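Local coordinates for protein ATP-dependent DNA ligase (Mycobacterium tuberculosis, PDB 6NHZ) that joins broken DNA strands in an ATP-dependent reaction and, together with Ku, repairs double-strand breaks by non-homologous end joining, at residues G161-I166 against K185-N190. The protein carries 1 engineered substitution. Residues are numbered along the deposited sequence; the frame is centred on the assembly and turned at random.
Sequences GWEGVI and KDKHWN. With ATP (adenosine-5'-triphosphate), chain B.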
ATOM      1  N   GLY A 161       1.158 -12.900   6.265  1.00 30.62           N
ATOM      2  CA  GLY A 161       1.010 -12.407   4.911  1.00 27.44           C
ATOM      3  C   GLY A 161       1.016 -10.903   4.807  1.00 28.27           C
ATOM      4  O   GLY A 161       0.616 -10.356   3.774  1.00 26.33           O
ATOM      5  N   TRP A 162       1.457 -10.209   5.852  1.00 24.40           N
ATOM      6  CA  TRP A 162       1.531  -8.766   5.743  1.00 23.84           C
ATOM      7  C   TRP A 162       2.672  -8.385   4.800  1.00 21.05           C
ATOM      8  O   TRP A 162       3.474  -9.221   4.373  1.00 22.03           O
ATOM      9  CB  TRP A 162       1.693  -8.133   7.123  1.00 20.76           C
ATOM     10  CG  TRP A 162       0.515  -8.406   8.054  1.00 25.61           C
ATOM     11  CD1 TRP A 162      -0.768  -8.744   7.696  1.00 26.71           C
ATOM     12  CD2 TRP A 162       0.537  -8.399   9.486  1.00 26.90           C
ATOM     13  NE1 TRP A 162      -1.541  -8.931   8.818  1.00 24.68           N
ATOM     14  CE2 TRP A 162      -0.764  -8.725   9.930  1.00 26.77           C
ATOM     15  CE3 TRP A 162       1.528  -8.143  10.434  1.00 27.69           C
ATOM     16  CZ2 TRP A 162      -1.091  -8.800  11.279  1.00 26.26           C
ATOM     17  CZ3 TRP A 162       1.200  -8.218  11.774  1.00 29.12           C
ATOM     18  CH2 TRP A 162      -0.102  -8.538  12.186  1.00 27.82           C
ATOM     19  N   GLU A 163       2.725  -7.100   4.457  1.00 19.53           N
ATOM     20  CA  GLU A 163       3.642  -6.621   3.426  1.00 21.82           C
ATOM     21  C   GLU A 163       5.094  -6.617   3.894  1.00 21.90           C
ATOM     22  O   GLU A 163       6.017  -6.703   3.068  1.00 18.49           O
ATOM     23  CB  GLU A 163       3.193  -5.215   3.024  1.00 23.65           C
ATOM     24  CG  GLU A 163       3.777  -4.665   1.768  1.00 26.68           C
ATOM     25  CD  GLU A 163       3.181  -3.321   1.411  1.00 31.23           C
ATOM     26  OE1 GLU A 163       2.627  -2.643   2.311  1.00 26.30           O
ATOM     27  OE2 GLU A 163       3.260  -2.950   0.219  1.00 30.52           O
ATOM     28  N   GLY A 164       5.310  -6.521   5.201  1.00 16.98           N
ATOM     29  CA  GLY A 164       6.629  -6.328   5.764  1.00 16.43           C
ATOM     30  C   GLY A 164       6.486  -5.812   7.185  1.00 18.37           C
ATOM     31  O   GLY A 164       5.432  -5.961   7.809  1.00 15.79           O
ATOM     32  N   VAL A 165       7.567  -5.204   7.670  1.00 16.82           N
ATOM     33  CA  VAL A 165       7.621  -4.583   8.993  1.00 13.85           C
ATOM     34  C   VAL A 165       8.140  -3.163   8.834  1.00 14.51           C
ATOM     35  O   VAL A 165       9.015  -2.898   8.000  1.00 15.42           O
ATOM     36  CB  VAL A 165       8.552  -5.363   9.957  1.00 15.23           C
ATOM     37  CG1 VAL A 165       8.880  -4.526  11.215  1.00 17.15           C
ATOM     38  CG2 VAL A 165       7.968  -6.723  10.330  1.00 15.58           C
ATOM     39  N   ILE A 166       7.638  -2.246   9.649  1.00 13.60           N
ATOM     40  CA  ILE A 166       8.307  -0.968   9.840  1.00 12.57           C
ATOM     41  C   ILE A 166       8.736  -0.875  11.299  1.00 14.35           C
ATOM     42  O   ILE A 166       7.899  -0.932  12.217  1.00 12.09           O
ATOM     43  CB  ILE A 166       7.426   0.219   9.427  1.00 15.12           C
ATOM     44  CG1 ILE A 166       6.946   0.022   7.977  1.00 15.24           C
ATOM     45  CG2 ILE A 166       8.207   1.536   9.600  1.00 13.42           C
ATOM     46  CD1 ILE A 166       6.561   1.315   7.296  1.00 17.82           C
ATOM     47  N   LYS A 185      11.831   0.544   6.920  1.00 13.91           N
ATOM     48  CA  LYS A 185      10.833  -0.303   6.282  1.00 16.02           C
ATOM     49  C   LYS A 185      11.519  -1.461   5.571  1.00 17.46           C
ATOM     50  O   LYS A 185      12.571  -1.294   4.936  1.00 17.19           O
ATOM     51  CB  LYS A 185       9.944   0.473   5.308  1.00 14.84           C
ATOM     52  CG  LYS A 185      10.684   1.348   4.295  1.00 17.97           C
ATOM     53  CD  LYS A 185       9.795   1.715   3.110  1.00 19.80           C
ATOM     54  CE  LYS A 185      10.490   2.723   2.190  1.00 24.99           C
ATOM     55  NZ  LYS A 185       9.698   3.035   0.969  1.00 22.83           N
ATOM     56  N   ASP A 186      10.918  -2.641   5.711  1.00 17.07           N
ATOM     57  CA  ASP A 186      11.509  -3.900   5.270  1.00 16.71           C
ATOM     58  C   ASP A 186      10.377  -4.743   4.700  1.00 15.78           C
ATOM     59  O   ASP A 186       9.522  -5.222   5.451  1.00 16.59           O
ATOM     60  CB  ASP A 186      12.199  -4.575   6.451  1.00 17.08           C
ATOM     61  CG  ASP A 186      13.081  -5.724   6.050  1.00 18.82           C
ATOM     62  OD1 ASP A 186      13.053  -6.124   4.866  1.00 19.73           O
ATOM     63  OD2 ASP A 186      13.793  -6.225   6.946  1.00 20.07           O
ATOM     64  N   LYS A 187      10.351  -4.919   3.379  1.00 19.22           N
ATOM     65  CA  LYS A 187       9.232  -5.581   2.718  1.00 17.91           C
ATOM     66  C   LYS A 187       9.546  -7.043   2.439  1.00 25.66           C
ATOM     67  O   LYS A 187      10.691  -7.418   2.170  1.00 25.36           O
ATOM     68  CB  LYS A 187       8.881  -4.884   1.405  1.00 20.48           C
ATOM     69  CG  LYS A 187       8.626  -3.391   1.520  1.00 24.18           C
ATOM     70  CD  LYS A 187       8.278  -2.778   0.180  1.00 27.60           C
ATOM     71  CE  LYS A 187       6.970  -3.350  -0.362  1.00 26.49           C
ATOM     72  NZ  LYS A 187       6.388  -2.442  -1.395  1.00 31.23           N
ATOM     73  N   HIS A 188       8.507  -7.867   2.459  1.00 20.72           N
ATOM     74  CA  HIS A 188       8.758  -9.294   2.284  1.00 30.59           C
ATOM     75  C   HIS A 188       9.025  -9.655   0.830  1.00 35.41           C
ATOM     76  O   HIS A 188       9.890 -10.490   0.550  1.00 40.78           O
ATOM     77  CB  HIS A 188       7.592 -10.105   2.830  1.00 28.78           C
ATOM     78  CG  HIS A 188       7.517 -10.087   4.322  1.00 29.06           C
ATOM     79  ND1 HIS A 188       8.590 -10.420   5.121  1.00 25.57           N
ATOM     80  CD2 HIS A 188       6.502  -9.773   5.164  1.00 24.37           C
ATOM     81  CE1 HIS A 188       8.238 -10.307   6.392  1.00 24.75           C
ATOM     82  NE2 HIS A 188       6.977  -9.919   6.444  1.00 25.14           N
ATOM     83  N   TRP A 189       8.310  -9.043  -0.106  1.00 34.47           N
ATOM     84  CA  TRP A 189       8.392  -9.442  -1.501  1.00 40.91           C
ATOM     85  C   TRP A 189       8.956  -8.315  -2.353  1.00 44.79           C
ATOM     86  O   TRP A 189       8.719  -7.132  -2.093  1.00 37.75           O
ATOM     87  CB  TRP A 189       7.023  -9.889  -2.048  1.00 41.68           C
ATOM     88  CG  TRP A 189       6.467 -11.076  -1.314  1.00 45.39           C
ATOM     89  CD1 TRP A 189       6.774 -12.413  -1.518  1.00 48.04           C
ATOM     90  CD2 TRP A 189       5.507 -11.047  -0.227  1.00 49.61           C
ATOM     91  NE1 TRP A 189       6.076 -13.180  -0.634  1.00 49.07           N
ATOM     92  CE2 TRP A 189       5.292 -12.395   0.169  1.00 49.94           C
ATOM     93  CE3 TRP A 189       4.816 -10.024   0.446  1.00 46.61           C
ATOM     94  CZ2 TRP A 189       4.423 -12.747   1.204  1.00 53.45           C
ATOM     95  CZ3 TRP A 189       3.940 -10.391   1.489  1.00 47.93           C
ATOM     96  CH2 TRP A 189       3.767 -11.707   1.847  1.00 46.72           C
ATOM     97  N   ASN A 190       9.725  -8.705  -3.368  1.00 49.05           N
ATOM     98  CA  ASN A 190      10.176  -7.767  -4.381  1.00 46.30           C
ATOM     99  C   ASN A 190       9.004  -7.353  -5.270  1.00 43.36           C
ATOM    100  O   ASN A 190       7.990  -8.052  -5.384  1.00 45.02           O
ATOM    101  CB  ASN A 190      11.287  -8.386  -5.233  1.00 45.69           C
ATOM    102  CG  ASN A 190      12.313  -9.136  -4.402  1.00 51.15           C
ATOM    103  OD1 ASN A 190      12.264 -10.361  -4.286  1.00 56.52           O
ATOM    104  ND2 ASN A 190      13.270  -8.401  -3.844  1.00 56.19           N
TER
HETATM  105  PG  ATP B 801       7.209   5.621   0.166  1.00 24.22           P
HETATM  106  O1G ATP B 801       8.043   5.306   1.383  1.00 19.88           O
HETATM  107  O2G ATP B 801       7.672   6.838  -0.566  1.00 21.57           O
HETATM  108  O3G ATP B 801       5.715   5.591   0.406  1.00 22.58           O
HETATM  109  PB  ATP B 801       6.524   3.294  -1.437  1.00 29.57           P
HETATM  110  O1B ATP B 801       7.365   2.398  -2.309  1.00 33.89           O
HETATM  111  O2B ATP B 801       5.206   3.854  -1.903  1.00 32.42           O
HETATM  112  O3B ATP B 801       7.520   4.461  -0.926  1.00 25.43           O
HETATM  113  PA  ATP B 801       6.849   1.090   0.352  1.00 25.00           P
HETATM  114  O1A ATP B 801       8.325   1.065   0.040  1.00 25.09           O
HETATM  115  O2A ATP B 801       5.946  -0.023  -0.114  1.00 23.53           O
HETATM  116  O3A ATP B 801       6.215   2.501  -0.078  1.00 26.97           O
HETATM  117  O5' ATP B 801       6.619   1.270   1.945  1.00 25.33           O
HETATM  118  C5' ATP B 801       5.340   0.920   2.463  1.00 24.03           C
HETATM  119  C4' ATP B 801       4.424   2.145   2.461  1.00 21.67           C
HETATM  120  O4' ATP B 801       3.287   1.957   3.316  1.00 20.41           O
HETATM  121  C3' ATP B 801       5.123   3.371   2.985  1.00 23.92           C
HETATM  122  O3' ATP B 801       4.520   4.511   2.375  1.00 20.23           O
HETATM  123  C2' ATP B 801       4.722   3.403   4.438  1.00 20.82           C
HETATM  124  O2' ATP B 801       4.858   4.742   4.931  1.00 19.90           O
HETATM  125  C1' ATP B 801       3.282   2.910   4.400  1.00 19.97           C
HETATM  126  N9  ATP B 801       3.004   2.159   5.646  1.00 16.02           N
HETATM  127  C8  ATP B 801       2.420   0.949   5.719  1.00 19.33           C
HETATM  128  N7  ATP B 801       2.329   0.528   7.005  1.00 16.16           N
HETATM  129  C5  ATP B 801       2.873   1.486   7.772  1.00 16.39           C
HETATM  130  C6  ATP B 801       3.099   1.691   9.220  1.00 15.05           C
HETATM  131  N6  ATP B 801       2.753   0.756  10.135  1.00 14.22           N
HETATM  132  N1  ATP B 801       3.695   2.837   9.592  1.00 12.31           N
HETATM  133  C2  ATP B 801       4.076   3.787   8.717  1.00 13.25           C
HETATM  134  N3  ATP B 801       3.900   3.670   7.390  1.00 15.94           N
HETATM  135  C4  ATP B 801       3.316   2.560   6.873  1.00 14.87           C
HETATM  136  O   HOH W   1       3.973  -3.884  -2.135  1.00 41.27           O
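V165 and D186 form the hydrogen-bonded pair of two antiparallel strands, axes 4.7 Å apart at 177°: V165 N to D186 O and D186 N to V165 O both span 3.0 Å. Where one strand starts and the other ends, H188 N donates to E163 O in a nearly straight bond. At the non-hydrogen-bonded pair G164–K187 the backbones close in, with G164 CA 3.1 Å from D186 O in a CA-H...O contact.

I166, K185 and K187 share the face that receives ATP. I166 lies alongside K185, and its CD1 lies over one face of the adenine, 3.5 Å from ATP C4. K185, its CG set between the backbone N and the carbonyl carbon and its chain extended from there, carries NZ to two phosphates, bonding to O1A on alpha and O1G on gamma. K187, bent at chi3 (64°), turns NZ onto ATP O2A (2.8 Å). E163 CG stands anti to the backbone N (chi1 -166°), which sets the carboxylate beside K187: OE2 and NZ make a long salt bridge of 3.6 Å, bridged also by a water that donates to OE2 and accepts from NZ. E163 lies beside a bound magnesium and D33; the two residues probably form a manganese site, and their close carboxylates are consistent with shared metal binding.

At the same end, the H188 ring presents CD2 in plane to W162 O (3.2 Å), while W189 CZ3 approaches that oxygen obliquely.

This pairing joins strand 164-169 to strand 184-187 within the mixed sheet of the nucleotidyltransferase domain, flanked by strand 26-30 next to 164-169 and strand 12-15 next to 184-187. Helix 150-159 packs on the V165–D186 face, where S157 bonds H188 NE2; beyond W189 the chain enters strand 190-200 of the OB domain.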